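Local coordinates for protein putative poly(3-hydroxybutyrate) depolymerase LpqC (Bordetella parapertussis 12822, PDB 3D0K) that is a putative poly(3-hydroxybutyrate) depolymerase that probably hydrolyses ester bonds with a serine nucleophile, as alpha/beta hydrolases do, at residues G20-N25 with R46-T51; D53-V58 with H81-V86. All coordinates share one frame; numbering follows the deposited sequence.

Contact 1 (G20-N25 with R46-T51); sequences GHAGRN and RPYGYT. With SO4 (sulfate ion), chain H.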
loop_
_atom_site.group_PDB
_atom_site.type_symbol
_atom_site.label_atom_id
_atom_site.label_comp_id
_atom_site.label_asym_id
_atom_site.label_seq_id
_atom_site.Cartn_x
_atom_site.Cartn_y
_atom_site.Cartn_z
ATOM N N GLY A 20 -19.044 10.205 -9.146
ATOM C CA GLY A 20 -20.462 9.845 -9.130
ATOM C C GLY A 20 -20.835 8.900 -10.259
ATOM O O GLY A 20 -21.772 8.104 -10.126
ATOM N N HIS A 21 -20.107 8.995 -11.372
ATOM C CA HIS A 21 -20.418 8.206 -12.570
ATOM C C HIS A 21 -19.380 7.142 -12.858
ATOM O O HIS A 21 -18.234 7.237 -12.414
ATOM C CB HIS A 21 -20.617 9.092 -13.813
ATOM C CG HIS A 21 -19.512 10.076 -14.063
ATOM N ND1 HIS A 21 -19.724 11.280 -14.705
ATOM C CD2 HIS A 21 -18.193 10.045 -13.749
ATOM C CE1 HIS A 21 -18.582 11.941 -14.782
ATOM N NE2 HIS A 21 -17.638 11.216 -14.205
ATOM N N ALA A 22 -19.792 6.128 -13.611
ATOM C CA ALA A 22 -18.883 5.032 -13.982
ATOM C C ALA A 22 -17.793 5.468 -14.936
ATOM O O ALA A 22 -17.968 6.429 -15.679
ATOM C CB ALA A 22 -19.663 3.822 -14.559
ATOM N N GLY A 23 -16.653 4.778 -14.850
ATOM C CA GLY A 23 -15.545 4.898 -15.815
ATOM C C GLY A 23 -14.230 5.260 -15.132
ATOM O O GLY A 23 -14.140 5.228 -13.896
ATOM N N ARG A 24 -13.216 5.593 -15.929
ATOM C CA ARG A 24 -11.909 5.971 -15.380
ATOM C C ARG A 24 -11.908 7.453 -15.154
ATOM O O ARG A 24 -12.597 8.229 -15.878
ATOM C CB ARG A 24 -10.797 5.644 -16.372
ATOM C CG ARG A 24 -10.849 4.248 -16.819
ATOM C CD ARG A 24 -9.515 3.790 -17.154
ATOM N NE ARG A 24 -9.106 4.238 -18.460
ATOM C CZ ARG A 24 -9.145 3.448 -19.519
ATOM N NH1 ARG A 24 -9.619 2.198 -19.377
ATOM N NH2 ARG A 24 -8.738 3.904 -20.715
ATOM N N ASN A 25 -11.147 7.891 -14.161
ATOM C CA ASN A 25 -10.959 9.326 -13.973
ATOM C C ASN A 25 -9.585 9.610 -13.413
ATOM O O ASN A 25 -8.912 8.700 -12.878
ATOM C CB ASN A 25 -12.048 9.877 -13.041
ATOM C CG ASN A 25 -12.394 11.334 -13.338
ATOM O OD1 ASN A 25 -11.597 12.059 -13.946
ATOM N ND2 ASN A 25 -13.564 11.780 -12.873
ATOM N N ARG A 46 -14.564 3.495 -11.462
ATOM C CA ARG A 46 -15.833 3.101 -10.912
ATOM C C ARG A 46 -16.582 2.233 -11.923
ATOM O O ARG A 46 -16.833 2.666 -13.048
ATOM C CB ARG A 46 -16.683 4.343 -10.569
ATOM C CG ARG A 46 -18.064 3.958 -10.098
ATOM C CD ARG A 46 -18.826 5.190 -9.658
ATOM N NE ARG A 46 -20.166 4.772 -9.280
ATOM C CZ ARG A 46 -20.844 5.316 -8.285
ATOM N NH1 ARG A 46 -22.033 4.839 -7.983
ATOM N NH2 ARG A 46 -20.305 6.335 -7.593
ATOM N N PRO A 47 -16.898 0.978 -11.554
ATOM C CA PRO A 47 -17.621 0.089 -12.502
ATOM C C PRO A 47 -19.092 0.459 -12.608
ATOM O O PRO A 47 -19.656 1.046 -11.677
ATOM C CB PRO A 47 -17.544 -1.306 -11.855
ATOM C CG PRO A 47 -17.316 -1.041 -10.424
ATOM C CD PRO A 47 -16.586 0.322 -10.275
ATOM N N TYR A 48 -19.739 0.063 -13.700
ATOM C CA TYR A 48 -21.199 0.128 -13.697
ATOM C C TYR A 48 -21.711 -0.789 -12.592
ATOM O O TYR A 48 -21.146 -1.836 -12.337
ATOM C CB TYR A 48 -21.771 -0.303 -15.030
ATOM C CG TYR A 48 -21.432 0.684 -16.102
ATOM C CD1 TYR A 48 -22.068 1.921 -16.149
ATOM C CD2 TYR A 48 -20.526 0.365 -17.098
ATOM C CE1 TYR A 48 -21.799 2.855 -17.155
ATOM C CE2 TYR A 48 -20.236 1.297 -18.118
ATOM C CZ TYR A 48 -20.884 2.527 -18.126
ATOM O OH TYR A 48 -20.598 3.434 -19.102
ATOM N N GLY A 49 -22.716 -0.321 -11.873
ATOM C CA GLY A 49 -23.313 -1.135 -10.866
ATOM C C GLY A 49 -22.668 -0.965 -9.510
ATOM O O GLY A 49 -23.072 -1.654 -8.572
ATOM N N TYR A 50 -21.674 -0.074 -9.399
ATOM C CA TYR A 50 -21.122 0.284 -8.099
ATOM C C TYR A 50 -22.207 0.946 -7.243
ATOM O O TYR A 50 -22.897 1.842 -7.688
ATOM C CB TYR A 50 -19.898 1.204 -8.226
ATOM C CG TYR A 50 -19.273 1.374 -6.860
ATOM C CD1 TYR A 50 -19.468 2.551 -6.126
ATOM C CD2 TYR A 50 -18.601 0.310 -6.258
ATOM C CE1 TYR A 50 -18.973 2.676 -4.829
ATOM C CE2 TYR A 50 -18.103 0.422 -4.947
ATOM C CZ TYR A 50 -18.301 1.613 -4.253
ATOM O OH TYR A 50 -17.818 1.737 -2.966
ATOM N N THR A 51 -22.369 0.483 -6.019
ATOM C CA THR A 51 -23.260 1.125 -5.054
ATOM C C THR A 51 -22.396 1.383 -3.788
ATOM O O THR A 51 -21.356 0.725 -3.605
ATOM C CB THR A 51 -24.514 0.255 -4.779
ATOM O OG1 THR A 51 -24.118 -0.988 -4.207
ATOM C CG2 THR A 51 -25.221 -0.088 -6.077
HETATM S S SO4 H . -23.403 5.346 -14.053
HETATM O O1 SO4 H . -24.255 4.233 -14.505
HETATM O O2 SO4 H . -22.549 4.832 -12.979
HETATM O O3 SO4 H . -22.619 6.005 -15.116
HETATM O O4 SO4 H . -24.282 6.397 -13.522
#
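The Arg46 guanidinium lies between Gly20 O and the Tyr50 ring. Gly20 O sits 3.4 Å above the guanidinium plane, over its centre. Tyr50 CD1 lies over the centre of the opposite face, and Arg46 CZ lies in the plane of the Tyr50 ring at its edge. The Tyr48 ring has Ala22 CB over one face, offset toward the rim, and the sulfate O1 in plane at its edge. The methyl contact is CH-pi, with Ala22 CB 3.7 Å from the Tyr48 centroid.

The Arg46 side chain starts with CG anti to the backbone N (chi1 175°) and is extended from CG to NE. It runs back past the chain at His21, where Arg46 CD is 3.5 Å from His21 O. Gly20 O and Arg46 NH2 are close, but the angle is too poor for a hydrogen bond. NH2 bonds instead to Leu19 O, and NH1 makes a weak bond to Tyr50 O.

The backbones meet at one antiparallel hydrogen-bonded pair, Gly23 with Arg46. Gly23 N donates to Arg46 O over 2.8 Å, in the carbonyl plane. Arg46 N donates to Gly23 O over 3.0 Å, with the donor tilted 28° from the carbonyl plane. Ala22 N points to the sulfate instead. It donates to sulfate O3 at 3.2 Å in a nearly straight bond, N-H...O 166°, and more weakly to O2.

The pair joins the start of strand 23-29, outermost in the sheet, to the end of strand 40-46. The sulfate probably comes from the crystallisation liquor and is no evidence of a substrate site. Three carbonyl oxygens, of Leu19, Gly20 and Tyr50, lie close to the guanidinium; their partial negative charge would be expected to suit its positive charge.

Contact 2 (D53-V58 with H81-V86); sequences DRPVVV and HKLLIV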
loop_
_atom_site.group_PDB
_atom_site.type_symbol
_atom_site.label_atom_id
_atom_site.label_comp_id
_atom_site.label_asym_id
_atom_site.label_seq_id
_atom_site.Cartn_x
_atom_site.Cartn_y
_atom_site.Cartn_z
ATOM N N ASP A 53 -22.322 0.645 -0.732
ATOM C CA ASP A 53 -22.030 -0.425 0.242
ATOM C C ASP A 53 -20.906 -1.350 -0.197
ATOM O O ASP A 53 -20.437 -2.190 0.589
ATOM C CB ASP A 53 -23.288 -1.279 0.438
ATOM C CG ASP A 53 -23.897 -1.723 -0.880
ATOM O OD1 ASP A 53 -24.424 -0.882 -1.632
ATOM O OD2 ASP A 53 -23.867 -2.926 -1.155
ATOM N N ARG A 54 -20.465 -1.209 -1.444
ATOM C CA ARG A 54 -19.500 -2.162 -1.994
ATOM C C ARG A 54 -18.080 -1.762 -1.636
ATOM O O ARG A 54 -17.817 -0.591 -1.347
ATOM C CB ARG A 54 -19.678 -2.291 -3.523
ATOM C CG ARG A 54 -21.115 -2.647 -3.942
ATOM C CD ARG A 54 -21.315 -4.106 -4.195
ATOM N NE ARG A 54 -20.317 -4.937 -3.555
ATOM C CZ ARG A 54 -20.092 -6.214 -3.855
ATOM N NH1 ARG A 54 -19.127 -6.876 -3.208
ATOM N NH2 ARG A 54 -20.824 -6.830 -4.805
ATOM N N PRO A 55 -17.129 -2.721 -1.674
ATOM C CA PRO A 55 -15.767 -2.378 -1.244
ATOM C C PRO A 55 -15.034 -1.245 -2.044
ATOM O O PRO A 55 -15.300 -1.005 -3.238
ATOM C CB PRO A 55 -15.006 -3.701 -1.446
ATOM C CG PRO A 55 -16.074 -4.763 -1.304
ATOM C CD PRO A 55 -17.256 -4.143 -2.032
ATOM N N VAL A 56 -14.088 -0.587 -1.368
ATOM C CA VAL A 56 -13.195 0.386 -2.001
ATOM C C VAL A 56 -11.829 -0.209 -1.911
ATOM O O VAL A 56 -11.468 -0.684 -0.859
ATOM C CB VAL A 56 -13.185 1.688 -1.226
ATOM C CG1 VAL A 56 -12.115 2.667 -1.812
ATOM C CG2 VAL A 56 -14.641 2.251 -1.231
ATOM N N VAL A 57 -11.127 -0.281 -3.034
ATOM C CA VAL A 57 -9.747 -0.771 -3.016
ATOM C C VAL A 57 -8.788 0.401 -3.283
ATOM O O VAL A 57 -8.881 1.069 -4.289
ATOM C CB VAL A 57 -9.546 -1.899 -4.052
ATOM C CG1 VAL A 57 -8.092 -2.402 -3.917
ATOM C CG2 VAL A 57 -10.630 -3.023 -3.817
ATOM N N VAL A 58 -7.887 0.675 -2.341
ATOM C CA VAL A 58 -6.874 1.733 -2.524
ATOM C C VAL A 58 -5.663 0.973 -3.124
ATOM O O VAL A 58 -5.237 -0.021 -2.567
ATOM C CB VAL A 58 -6.529 2.408 -1.216
ATOM C CG1 VAL A 58 -5.424 3.463 -1.391
ATOM C CG2 VAL A 58 -7.815 3.102 -0.586
ATOM N N HIS A 81 -16.533 -7.750 -9.329
ATOM C CA HIS A 81 -16.911 -7.647 -7.939
ATOM C C HIS A 81 -17.553 -6.349 -7.528
ATOM O O HIS A 81 -17.958 -6.233 -6.361
ATOM C CB HIS A 81 -15.700 -7.959 -7.043
ATOM C CG HIS A 81 -15.106 -9.299 -7.301
ATOM N ND1 HIS A 81 -15.752 -10.464 -6.955
ATOM C CD2 HIS A 81 -13.949 -9.665 -7.896
ATOM C CE1 HIS A 81 -15.016 -11.492 -7.327
ATOM N NE2 HIS A 81 -13.906 -11.038 -7.878
ATOM N N LYS A 82 -17.663 -5.383 -8.462
ATOM C CA LYS A 82 -18.243 -4.040 -8.175
ATOM C C LYS A 82 -17.418 -3.327 -7.079
ATOM O O LYS A 82 -17.916 -3.006 -6.022
ATOM C CB LYS A 82 -19.720 -4.135 -7.817
ATOM C CG LYS A 82 -20.580 -4.897 -8.867
ATOM C CD LYS A 82 -20.304 -4.364 -10.247
ATOM C CE LYS A 82 -21.160 -5.096 -11.299
ATOM N NZ LYS A 82 -20.443 -5.017 -12.608
ATOM N N LEU A 83 -16.153 -3.097 -7.372
ATOM C CA LEU A 83 -15.263 -2.434 -6.444
ATOM C C LEU A 83 -15.011 -1.034 -6.952
ATOM O O LEU A 83 -14.800 -0.864 -8.151
ATOM C CB LEU A 83 -13.896 -3.142 -6.465
ATOM C CG LEU A 83 -13.970 -4.681 -6.375
ATOM C CD1 LEU A 83 -12.604 -5.296 -6.634
ATOM C CD2 LEU A 83 -14.528 -5.068 -4.998
ATOM N N LEU A 84 -14.883 -0.066 -6.032
ATOM C CA LEU A 84 -14.417 1.261 -6.418
ATOM C C LEU A 84 -12.877 1.297 -6.306
ATOM O O LEU A 84 -12.324 1.032 -5.254
ATOM C CB LEU A 84 -15.029 2.295 -5.490
ATOM C CG LEU A 84 -14.592 3.750 -5.772
ATOM C CD1 LEU A 84 -15.133 4.212 -7.147
ATOM C CD2 LEU A 84 -15.093 4.655 -4.597
ATOM N N ILE A 85 -12.189 1.567 -7.404
ATOM C CA ILE A 85 -10.717 1.581 -7.383
ATOM C C ILE A 85 -10.172 2.985 -7.248
ATOM O O ILE A 85 -10.562 3.862 -8.024
ATOM C CB ILE A 85 -10.135 0.944 -8.695
ATOM C CG1 ILE A 85 -10.719 -0.466 -8.917
ATOM C CG2 ILE A 85 -8.554 0.913 -8.630
ATOM C CD1 ILE A 85 -10.599 -1.474 -7.737
ATOM N N VAL A 86 -9.303 3.221 -6.251
ATOM C CA VAL A 86 -8.701 4.535 -6.060
ATOM C C VAL A 86 -7.203 4.346 -5.963
ATOM O O VAL A 86 -6.716 3.667 -5.023
ATOM C CB VAL A 86 -9.179 5.183 -4.728
ATOM C CG1 VAL A 86 -8.476 6.488 -4.471
ATOM C CG2 VAL A 86 -10.731 5.398 -4.748
#
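Three backbone hydrogen bonds join Pro55-Val57 to Leu84-Val86 in parallel register. Leu84 N donates to Pro55 O at 3.0 Å. Val57 N donates to Leu84 O at 2.8 Å. Val86 N donates to Val57 O at 2.9 Å. The last two run nearly along the C=O axis. CA-H...O contacts lie beside them, including Val58 CA to Val86 O at 3.2 Å.

Apolar contacts fall on both faces. On one, Val56 and Leu84 lie side by side, and Val56 CG1 meets Val86 CG2. On the other, Ile85 CD1, turned back by chi2 of -53°, reaches Val57 CB at 3.9 Å. Leu83 forks there: CD1 meets Val57 CG2, and CD2 meets Pro55 CB at 3.8 Å.

Ahead of the strands, polar groups approach without bonding. His81 O lies 3.1 Å above the Arg54 guanidinium plane, toward its rim, without a hydrogen bond. Lys82 O is buried against Arg54 CB and has no hydrogen-bond partner.

Helix 122-133 covers the Val56, Val58 and Val86 face. Helix 273-286 packs on Val57 and Leu83. Strands 142-147 and 40-46 flank the pair.

Both contacts reach the same mixed sheet, with centres about 10 Å apart. Strand 40-46 links them, pairing with 23-29 on one side and with 84-89 on the other. The turn 47-50 then leads toward strand 56-60. This turn also touches contact 2: Pro47 CD lies 3.0 Å from Leu83 O, and Tyr50 CE2 lies 3.4 Å from Leu84 N. Tyr50 OH bonds to Arg54 O, while Lys82 NZ, hydrogen-bonded to Asp79 O, also makes a weak bond to Tyr48 O. Contact 1 is at the surface and contact 2 is buried. The probable Ser148-His271-Asp216 triad includes no residue of either contact; strand 142-147, beside 56-60, leads to its serine.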